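Local coordinates for hypothetical conserved protein TTC0263 (Thermus thermophilus, PDB 2PL2) that is of unknown function but is built of tetratricopeptide repeats, an all-helical scaffold that in many proteins serves protein-protein binding, at residues A23-F28 against A46-K51; D149-R154 against L178-K183; A156-Y161 against A172-A177. All blocks are in the same frame, centred on the assembly; numbering follows the deposited sequence.

How the contacts relate
Contacts 2 and 3 are neighbouring levels of one antiparallel hairpin, made by helix 151-164 and helix 167-180, with centres about 9 Å apart; contact 3 lies inside the loop of chain that contact 2 closes. Arg154 joins them: its NH2 lies 2.5 Å from Gln173 OE1, a probable hydrogen bond, and its CB packs 3.6 Å from Ala177 CB. Contact 1 comes earlier in the chain, between helix 21-32 and helix 39-51, its centre about 26 Å from that of contact 2 and about 29 Å from that of contact 3. Contacts 1 and 3 lie on opposite sides of the chain's centre. Of the three, only contact 3 reaches the second subunit.

Contact 1: residues A23-F28 against A46-K51; sequences AALTLF and ARTQLK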
loop_
_atom_site.group_PDB
_atom_site.type_symbol
_atom_site.label_atom_id
_atom_site.label_comp_id
_atom_site.label_asym_id
_atom_site.label_seq_id
_atom_site.Cartn_x
_atom_site.Cartn_y
_atom_site.Cartn_z
ATOM N N ALA A 23 0.741 9.226 10.461
ATOM C CA ALA A 23 0.423 9.989 11.667
ATOM C C ALA A 23 -0.003 9.017 12.763
ATOM O O ALA A 23 0.224 9.262 13.948
ATOM C CB ALA A 23 -0.701 10.993 11.396
ATOM N N ALA A 24 -0.617 7.911 12.348
ATOM C CA ALA A 24 -1.091 6.893 13.278
ATOM C C ALA A 24 0.084 6.254 14.021
ATOM O O ALA A 24 0.046 6.089 15.244
ATOM C CB ALA A 24 -1.884 5.820 12.519
ATOM N N LEU A 25 1.126 5.916 13.265
ATOM C CA LEU A 25 2.320 5.279 13.808
ATOM C C LEU A 25 2.933 6.044 14.976
ATOM O O LEU A 25 3.166 5.471 16.037
ATOM C CB LEU A 25 3.377 5.123 12.719
ATOM C CG LEU A 25 4.611 4.347 13.193
ATOM C CD1 LEU A 25 4.299 2.848 13.122
ATOM C CD2 LEU A 25 5.803 4.668 12.320
ATOM N N THR A 26 3.182 7.335 14.777
ATOM C CA THR A 26 3.781 8.170 15.805
ATOM C C THR A 26 2.946 8.243 17.082
ATOM O O THR A 26 3.490 8.294 18.191
ATOM C CB THR A 26 4.050 9.604 15.270
ATOM O OG1 THR A 26 2.812 10.289 15.068
ATOM C CG2 THR A 26 4.804 9.548 13.949
ATOM N N LEU A 27 1.626 8.240 16.940
ATOM C CA LEU A 27 0.752 8.294 18.110
ATOM C C LEU A 27 0.811 6.984 18.884
ATOM O O LEU A 27 0.812 6.982 20.108
ATOM C CB LEU A 27 -0.689 8.587 17.694
ATOM C CG LEU A 27 -0.960 10.031 17.259
ATOM C CD1 LEU A 27 -2.313 10.099 16.571
ATOM C CD2 LEU A 27 -0.919 10.959 18.461
ATOM N N PHE A 28 0.855 5.871 18.158
ATOM C CA PHE A 28 0.924 4.552 18.776
ATOM C C PHE A 28 2.270 4.344 19.475
ATOM O O PHE A 28 2.390 3.526 20.394
ATOM C CB PHE A 28 0.698 3.449 17.727
ATOM C CG PHE A 28 -0.690 3.439 17.149
ATOM C CD1 PHE A 28 -1.797 3.706 17.958
ATOM C CD2 PHE A 28 -0.900 3.166 15.801
ATOM C CE1 PHE A 28 -3.079 3.706 17.430
ATOM C CE2 PHE A 28 -2.180 3.163 15.274
ATOM C CZ PHE A 28 -3.269 3.434 16.089
ATOM N N ALA A 46 1.487 -2.464 15.117
ATOM C CA ALA A 46 1.794 -3.479 14.125
ATOM C C ALA A 46 0.912 -3.324 12.886
ATOM O O ALA A 46 1.395 -3.427 11.763
ATOM C CB ALA A 46 1.612 -4.871 14.728
ATOM N N ARG A 47 -0.383 -3.095 13.096
ATOM C CA ARG A 47 -1.316 -2.934 11.984
ATOM C C ARG A 47 -0.875 -1.771 11.115
ATOM O O ARG A 47 -0.868 -1.861 9.886
ATOM C CB ARG A 47 -2.738 -2.687 12.488
ATOM C CG ARG A 47 -3.504 -3.944 12.851
ATOM C CD ARG A 47 -4.979 -3.639 13.043
ATOM N NE ARG A 47 -5.720 -3.550 11.783
ATOM C CZ ARG A 47 -6.989 -3.160 11.688
ATOM N NH1 ARG A 47 -7.658 -2.819 12.782
ATOM N NH2 ARG A 47 -7.594 -3.111 10.505
ATOM N N THR A 48 -0.497 -0.680 11.764
ATOM C CA THR A 48 -0.041 0.499 11.050
ATOM C C THR A 48 1.275 0.228 10.303
ATOM O O THR A 48 1.492 0.759 9.215
ATOM C CB THR A 48 0.145 1.661 12.018
ATOM O OG1 THR A 48 -1.027 1.782 12.836
ATOM C CG2 THR A 48 0.363 2.958 11.248
ATOM N N GLN A 49 2.136 -0.608 10.880
ATOM C CA GLN A 49 3.408 -0.951 10.254
ATOM C C GLN A 49 3.195 -1.748 8.970
ATOM O O GLN A 49 3.914 -1.566 7.989
ATOM C CB GLN A 49 4.278 -1.754 11.229
ATOM C CG GLN A 49 4.685 -0.974 12.482
ATOM C CD GLN A 49 5.538 -1.780 13.435
ATOM O OE1 GLN A 49 5.184 -2.901 13.796
ATOM N NE2 GLN A 49 6.663 -1.210 13.861
ATOM N N LEU A 50 2.209 -2.642 8.977
ATOM C CA LEU A 50 1.916 -3.445 7.791
ATOM C C LEU A 50 1.493 -2.495 6.666
ATOM O O LEU A 50 1.928 -2.639 5.528
ATOM C CB LEU A 50 0.792 -4.448 8.086
ATOM C CG LEU A 50 1.086 -5.682 8.952
ATOM C CD1 LEU A 50 -0.214 -6.240 9.508
ATOM C CD2 LEU A 50 1.818 -6.739 8.130
ATOM N N LYS A 51 0.649 -1.521 7.004
ATOM C CA LYS A 51 0.166 -0.534 6.042
ATOM C C LYS A 51 1.325 0.292 5.497
ATOM O O LYS A 51 1.364 0.609 4.315
ATOM C CB LYS A 51 -0.870 0.393 6.697
ATOM C CG LYS A 51 -2.216 -0.258 6.943
ATOM C CD LYS A 51 -2.901 -0.614 5.619
ATOM C CE LYS A 51 -4.015 -1.650 5.802
ATOM N NZ LYS A 51 -5.071 -1.241 6.779
#
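Thr48 points its two branches at different parts of the facing helix. Its hydroxyl reaches the rim of Phe28, where OG1 lies 3.0 Å from CE2, close to the plane of the ring and well away from either face. The methyl packs against Ala24 and the backbone of Leu25: CG2 sits 3.9 Å from Ala24 CB and 3.7 Å from Leu25 N. Thr48 CG2 stands anti to the backbone N, which leaves OG1 beside that N (chi1 -49°), and the hydroxyl is hydrogen-bonded to Trp44 O one turn back on its own helix. The ring edge of Phe28 thus meets an oxygen already tied to a backbone carbonyl, while the ring also meets that of Trp44. These are successive antiparallel helices of the tetratricopeptide-repeat stack, helix 21-32 and helix 39-51, with short-segment axes 9.2 Å apart and running at 151° to each other. The helices come nearest at Leu25 and Thr48, whose CA atoms are 6.0 Å apart. Leu25 CB touches Thr48 CG2; with CG anti to the backbone N (chi1 -175°) and chi2 setting CD1, its side chain crosses that of Gln49 at about a right angle, CD1 3.9 Å from Gln49 CG. Outside the pair, Gln49 touches Pro57, Ala58 and Asn61 of helix 55-68, whereas Thr48 also touches Tyr16 of helix 6-17 and Tyr21 of helix 21-32.

Contact 2: residues D149-R154 against L178-K183; sequences DTPEIR and LEQAPK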
loop_
_atom_site.group_PDB
_atom_site.type_symbol
_atom_site.label_atom_id
_atom_site.label_comp_id
_atom_site.label_asym_id
_atom_site.label_seq_id
_atom_site.Cartn_x
_atom_site.Cartn_y
_atom_site.Cartn_z
ATOM N N ASP A 149 -22.421 -9.809 7.764
ATOM C CA ASP A 149 -22.631 -9.481 6.353
ATOM C C ASP A 149 -22.184 -8.031 6.231
ATOM O O ASP A 149 -22.790 -7.145 6.831
ATOM C CB ASP A 149 -24.111 -9.597 5.964
ATOM C CG ASP A 149 -24.347 -9.382 4.471
ATOM O OD1 ASP A 149 -23.702 -8.493 3.875
ATOM O OD2 ASP A 149 -25.187 -10.094 3.885
ATOM N N THR A 150 -21.117 -7.783 5.478
ATOM C CA THR A 150 -20.631 -6.415 5.347
ATOM C C THR A 150 -20.103 -6.162 3.956
ATOM O O THR A 150 -19.856 -7.102 3.199
ATOM C CB THR A 150 -19.485 -6.116 6.339
ATOM O OG1 THR A 150 -18.261 -6.658 5.829
ATOM C CG2 THR A 150 -19.777 -6.726 7.703
ATOM N N PRO A 151 -19.930 -4.882 3.595
ATOM C CA PRO A 151 -19.419 -4.552 2.261
ATOM C C PRO A 151 -18.015 -5.098 2.047
ATOM O O PRO A 151 -17.710 -5.644 0.975
ATOM C CB PRO A 151 -19.474 -3.022 2.235
ATOM C CG PRO A 151 -20.648 -2.711 3.126
ATOM C CD PRO A 151 -20.439 -3.681 4.279
ATOM N N GLU A 152 -17.166 -4.954 3.067
ATOM C CA GLU A 152 -15.798 -5.453 2.984
ATOM C C GLU A 152 -15.770 -6.943 2.653
ATOM O O GLU A 152 -14.981 -7.374 1.809
ATOM C CB GLU A 152 -15.047 -5.197 4.295
ATOM C CG GLU A 152 -13.665 -5.870 4.359
ATOM C CD GLU A 152 -12.934 -5.619 5.666
ATOM O OE1 GLU A 152 -13.563 -5.711 6.741
ATOM O OE2 GLU A 152 -11.715 -5.335 5.627
ATOM N N ILE A 153 -16.625 -7.740 3.291
ATOM C CA ILE A 153 -16.604 -9.163 2.992
ATOM C C ILE A 153 -17.261 -9.463 1.650
ATOM O O ILE A 153 -16.753 -10.299 0.894
ATOM C CB ILE A 153 -17.281 -10.014 4.114
ATOM C CG1 ILE A 153 -16.729 -9.642 5.508
ATOM C CG2 ILE A 153 -17.039 -11.502 3.841
ATOM C CD1 ILE A 153 -15.265 -10.084 5.694
ATOM N N ARG A 154 -18.379 -8.799 1.337
ATOM C CA ARG A 154 -19.017 -9.031 0.037
ATOM C C ARG A 154 -17.957 -8.793 -1.048
ATOM O O ARG A 154 -17.932 -9.509 -2.048
ATOM C CB ARG A 154 -20.196 -8.082 -0.220
ATOM C CG ARG A 154 -21.188 -7.866 0.922
ATOM C CD ARG A 154 -21.976 -9.095 1.383
ATOM N NE ARG A 154 -22.373 -9.989 0.302
ATOM C CZ ARG A 154 -23.531 -10.642 0.248
ATOM N NH1 ARG A 154 -24.438 -10.495 1.201
ATOM N NH2 ARG A 154 -23.749 -11.491 -0.741
ATOM N N LEU A 178 -22.582 -2.631 -2.677
ATOM C CA LEU A 178 -22.915 -1.229 -2.955
ATOM C C LEU A 178 -24.269 -0.788 -2.410
ATOM O O LEU A 178 -24.519 0.404 -2.277
ATOM C CB LEU A 178 -22.822 -0.934 -4.456
ATOM C CG LEU A 178 -21.391 -0.531 -4.846
ATOM C CD1 LEU A 178 -21.191 -0.651 -6.328
ATOM C CD2 LEU A 178 -21.117 0.897 -4.354
ATOM N N GLU A 179 -25.148 -1.733 -2.088
ATOM C CA GLU A 179 -26.428 -1.351 -1.512
ATOM C C GLU A 179 -26.206 -1.046 -0.033
ATOM O O GLU A 179 -26.884 -0.211 0.554
ATOM C CB GLU A 179 -27.460 -2.472 -1.673
ATOM C CG GLU A 179 -27.695 -2.897 -3.126
ATOM C CD GLU A 179 -28.316 -1.796 -3.994
ATOM O OE1 GLU A 179 -27.816 -0.647 -3.961
ATOM O OE2 GLU A 179 -29.300 -2.086 -4.716
ATOM N N GLN A 180 -25.242 -1.720 0.579
ATOM C CA GLN A 180 -24.956 -1.469 1.994
ATOM C C GLN A 180 -24.246 -0.129 2.169
ATOM O O GLN A 180 -24.457 0.573 3.169
ATOM C CB GLN A 180 -24.114 -2.600 2.567
ATOM C CG GLN A 180 -24.811 -3.929 2.481
ATOM C CD GLN A 180 -23.870 -5.081 2.734
ATOM O OE1 GLN A 180 -22.762 -5.125 2.181
ATOM N NE2 GLN A 180 -24.305 -6.034 3.561
ATOM N N ALA A 181 -23.427 0.233 1.185
ATOM C CA ALA A 181 -22.703 1.501 1.219
ATOM C C ALA A 181 -22.660 2.063 -0.205
ATOM O O ALA A 181 -21.651 1.974 -0.896
ATOM C CB ALA A 181 -21.297 1.275 1.760
ATOM N N PRO A 182 -23.772 2.659 -0.653
ATOM C CA PRO A 182 -23.940 3.251 -1.993
ATOM C C PRO A 182 -22.979 4.394 -2.379
ATOM O O PRO A 182 -22.720 4.626 -3.566
ATOM C CB PRO A 182 -25.402 3.692 -1.986
ATOM C CG PRO A 182 -25.587 4.129 -0.570
ATOM C CD PRO A 182 -24.914 3.001 0.216
ATOM N N LYS A 183 -22.470 5.120 -1.393
ATOM C CA LYS A 183 -21.540 6.207 -1.692
ATOM C C LYS A 183 -20.082 5.767 -1.568
ATOM O O LYS A 183 -19.198 6.600 -1.386
ATOM C CB LYS A 183 -21.798 7.400 -0.769
ATOM C CG LYS A 183 -23.167 8.009 -0.977
ATOM C CD LYS A 183 -23.356 9.331 -0.267
ATOM C CE LYS A 183 -24.785 9.836 -0.481
ATOM N NZ LYS A 183 -25.017 11.181 0.115
#
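Gln180 gives an amide hydrogen to Asp149: NE2 stands 2.6 Å from OD1, a short bond with an N-H...O angle of 144°. The donor comes in above the carboxylate, 52° out of its plane, and the amide and carboxylate planes are close to perpendicular. The other end of the same amide is turned over Pro151. Gln180 OE1 lies 3.2 Å from Pro151 N, which, as a tertiary amide nitrogen, has no hydrogen to offer, and 3.3 Å from Pro151 CG. The oxygen therefore packs on the ring without a hydrogen bond to it, and Arg154 CG also touches Gln180 OE1, at 3.4 Å. Further down the glutamine, CB packs 3.5 Å from Pro151 CG, and Ala181 CB touches the same CG from the turn that follows the helix. The contact joins the start of helix 151-164 to the finish of helix 167-180, the open end of an antiparallel hairpin of the kind from which tetratricopeptide-repeat domains are stacked. Asp149 reaches Gln180 with CG anti to its backbone N (chi1 -175°). Its carboxylate is also held by Arg154, whose NH1 forms a salt bridge with Asp149 OD2 at 2.8 Å; as hydrogen bonds, those from NH1 to OD2 and OD1 are both weak. Arg154 has its stronger polar partner in Gln173, through NH2, so the guanidinium is fixed at more than one nitrogen. Thr150 is the N-cap of helix 151-164: its OG1 accepts from Ile153 N at 3.2 Å, a capping bond that occupies this N-H in the first turn, the turn that carries Pro151 and Arg154.

Contact 3: residues A156-Y161 against A172-A177; sequences ALAELY and AQYAKA
Glu159 OE2, which touches Tyr174 OH, is held in a salt bridge by Arg20 of the second subunit. Its approach to Tyr174 OH, at 3.2 Å, has too poor an angle for a hydrogen bond, and the same arginine packs on Tyr174. Next to this polar pair, Ala158 points its CB at the face of the Tyr174 ring, 3.5 Å from the centroid and 13° off the normal, a CH-pi contact over the centre. The short-segment axes come within 8.6 Å, consistent with the small-residue helix packing of tetratricopeptide repeats. Gln173 crosses Tyr161 and Leu157 obliquely: its CB is 4.0 Å from Ala158 CB, and its CG meets the edge of the Tyr161 ring, 3.8 Å from CE2. The chain then bends at chi2 (-69°), and the amide NE2 comes 3.4 Å from Leu157 CD1, while OE1 bonds to Arg154. Tyr161 and Leu157 back onto helix 134-147. Between the two segments the contact is therefore apolar in substance, and the polar ends find their partners off the two segments: Gln173 OE1 at Arg154, Tyr161 OH weakly at Glu138, Glu159 at Arg20 of the second subunit.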
loop_
_atom_site.group_PDB
_atom_site.type_symbol
_atom_site.label_atom_id
_atom_site.label_comp_id
_atom_site.label_asym_id
_atom_site.label_seq_id
_atom_site.Cartn_x
_atom_site.Cartn_y
_atom_site.Cartn_z
ATOM N N ALA A 156 -14.560 -9.185 -0.815
ATOM C CA ALA A 156 -13.589 -10.277 -0.862
ATOM C C ALA A 156 -14.213 -11.406 -1.673
ATOM O O ALA A 156 -13.576 -11.971 -2.585
ATOM C CB ALA A 156 -13.259 -10.750 0.539
ATOM N N LEU A 157 -15.460 -11.727 -1.329
ATOM C CA LEU A 157 -16.217 -12.763 -2.025
ATOM C C LEU A 157 -16.195 -12.460 -3.521
ATOM O O LEU A 157 -15.938 -13.341 -4.344
ATOM C CB LEU A 157 -17.667 -12.775 -1.538
ATOM C CG LEU A 157 -18.170 -14.093 -0.949
ATOM C CD1 LEU A 157 -19.663 -13.966 -0.592
ATOM C CD2 LEU A 157 -17.950 -15.226 -1.961
ATOM N N ALA A 158 -16.464 -11.201 -3.860
ATOM C CA ALA A 158 -16.466 -10.747 -5.251
ATOM C C ALA A 158 -15.135 -11.098 -5.858
ATOM O O ALA A 158 -15.067 -11.756 -6.901
ATOM C CB ALA A 158 -16.688 -9.233 -5.317
ATOM N N GLU A 159 -14.080 -10.641 -5.187
ATOM C CA GLU A 159 -12.700 -10.896 -5.596
ATOM C C GLU A 159 -12.425 -12.364 -5.814
ATOM O O GLU A 159 -11.806 -12.726 -6.808
ATOM C CB GLU A 159 -11.726 -10.341 -4.556
ATOM C CG GLU A 159 -11.374 -8.893 -4.792
ATOM C CD GLU A 159 -10.667 -8.697 -6.118
ATOM O OE1 GLU A 159 -9.557 -9.241 -6.274
ATOM O OE2 GLU A 159 -11.220 -8.005 -6.998
ATOM N N LEU A 160 -12.863 -13.213 -4.888
ATOM C CA LEU A 160 -12.658 -14.658 -5.062
ATOM C C LEU A 160 -13.434 -15.194 -6.279
ATOM O O LEU A 160 -13.069 -16.214 -6.853
ATOM C CB LEU A 160 -13.083 -15.427 -3.810
ATOM C CG LEU A 160 -13.011 -16.957 -3.922
ATOM C CD1 LEU A 160 -11.589 -17.411 -4.256
ATOM C CD2 LEU A 160 -13.509 -17.585 -2.629
ATOM N N TYR A 161 -14.504 -14.504 -6.676
ATOM C CA TYR A 161 -15.279 -14.941 -7.832
ATOM C C TYR A 161 -14.603 -14.566 -9.139
ATOM O O TYR A 161 -14.741 -15.273 -10.147
ATOM C CB TYR A 161 -16.694 -14.374 -7.780
ATOM C CG TYR A 161 -17.551 -15.082 -6.770
ATOM C CD1 TYR A 161 -17.404 -16.447 -6.562
ATOM C CD2 TYR A 161 -18.506 -14.401 -6.026
ATOM C CE1 TYR A 161 -18.173 -17.117 -5.643
ATOM C CE2 TYR A 161 -19.294 -15.070 -5.093
ATOM C CZ TYR A 161 -19.113 -16.434 -4.910
ATOM O OH TYR A 161 -19.843 -17.128 -3.987
ATOM N N ALA A 172 -22.607 -9.643 -8.882
ATOM C CA ALA A 172 -23.743 -9.693 -7.961
ATOM C C ALA A 172 -23.348 -9.321 -6.543
ATOM O O ALA A 172 -24.115 -8.668 -5.828
ATOM C CB ALA A 172 -24.383 -11.085 -7.977
ATOM N N GLN A 173 -22.155 -9.734 -6.129
ATOM C CA GLN A 173 -21.679 -9.422 -4.781
ATOM C C GLN A 173 -21.315 -7.940 -4.634
ATOM O O GLN A 173 -21.476 -7.356 -3.545
ATOM C CB GLN A 173 -20.481 -10.306 -4.415
ATOM C CG GLN A 173 -20.858 -11.775 -4.145
ATOM C CD GLN A 173 -21.655 -11.927 -2.873
ATOM O OE1 GLN A 173 -21.726 -11.010 -2.059
ATOM N NE2 GLN A 173 -22.252 -13.090 -2.686
ATOM N N TYR A 174 -20.835 -7.324 -5.716
ATOM C CA TYR A 174 -20.499 -5.898 -5.656
ATOM C C TYR A 174 -21.798 -5.099 -5.567
ATOM O O TYR A 174 -21.915 -4.152 -4.773
ATOM C CB TYR A 174 -19.696 -5.460 -6.897
ATOM C CG TYR A 174 -18.224 -5.850 -6.875
ATOM C CD1 TYR A 174 -17.402 -5.471 -5.823
ATOM C CD2 TYR A 174 -17.646 -6.534 -7.935
ATOM C CE1 TYR A 174 -16.053 -5.760 -5.822
ATOM C CE2 TYR A 174 -16.293 -6.832 -7.953
ATOM C CZ TYR A 174 -15.495 -6.436 -6.888
ATOM O OH TYR A 174 -14.142 -6.719 -6.874
ATOM N N ALA A 175 -22.779 -5.487 -6.387
ATOM C CA ALA A 175 -24.089 -4.816 -6.412
ATOM C C ALA A 175 -24.697 -4.826 -5.006
ATOM O O ALA A 175 -25.290 -3.837 -4.563
ATOM C CB ALA A 175 -25.017 -5.515 -7.398
ATOM N N LYS A 176 -24.539 -5.942 -4.298
ATOM C CA LYS A 176 -25.055 -6.040 -2.936
ATOM C C LYS A 176 -24.231 -5.152 -2.004
ATOM O O LYS A 176 -24.775 -4.354 -1.237
ATOM C CB LYS A 176 -24.992 -7.484 -2.437
ATOM C CG LYS A 176 -25.626 -7.657 -1.063
ATOM C CD LYS A 176 -27.099 -7.243 -1.094
ATOM C CE LYS A 176 -27.653 -6.985 0.296
ATOM N NZ LYS A 176 -27.694 -8.217 1.137
ATOM N N ALA A 177 -22.910 -5.306 -2.070
ATOM C CA ALA A 177 -22.002 -4.509 -1.250
ATOM C C ALA A 177 -22.318 -3.035 -1.436
ATOM O O ALA A 177 -22.345 -2.274 -0.471
ATOM C CB ALA A 177 -20.544 -4.802 -1.631
#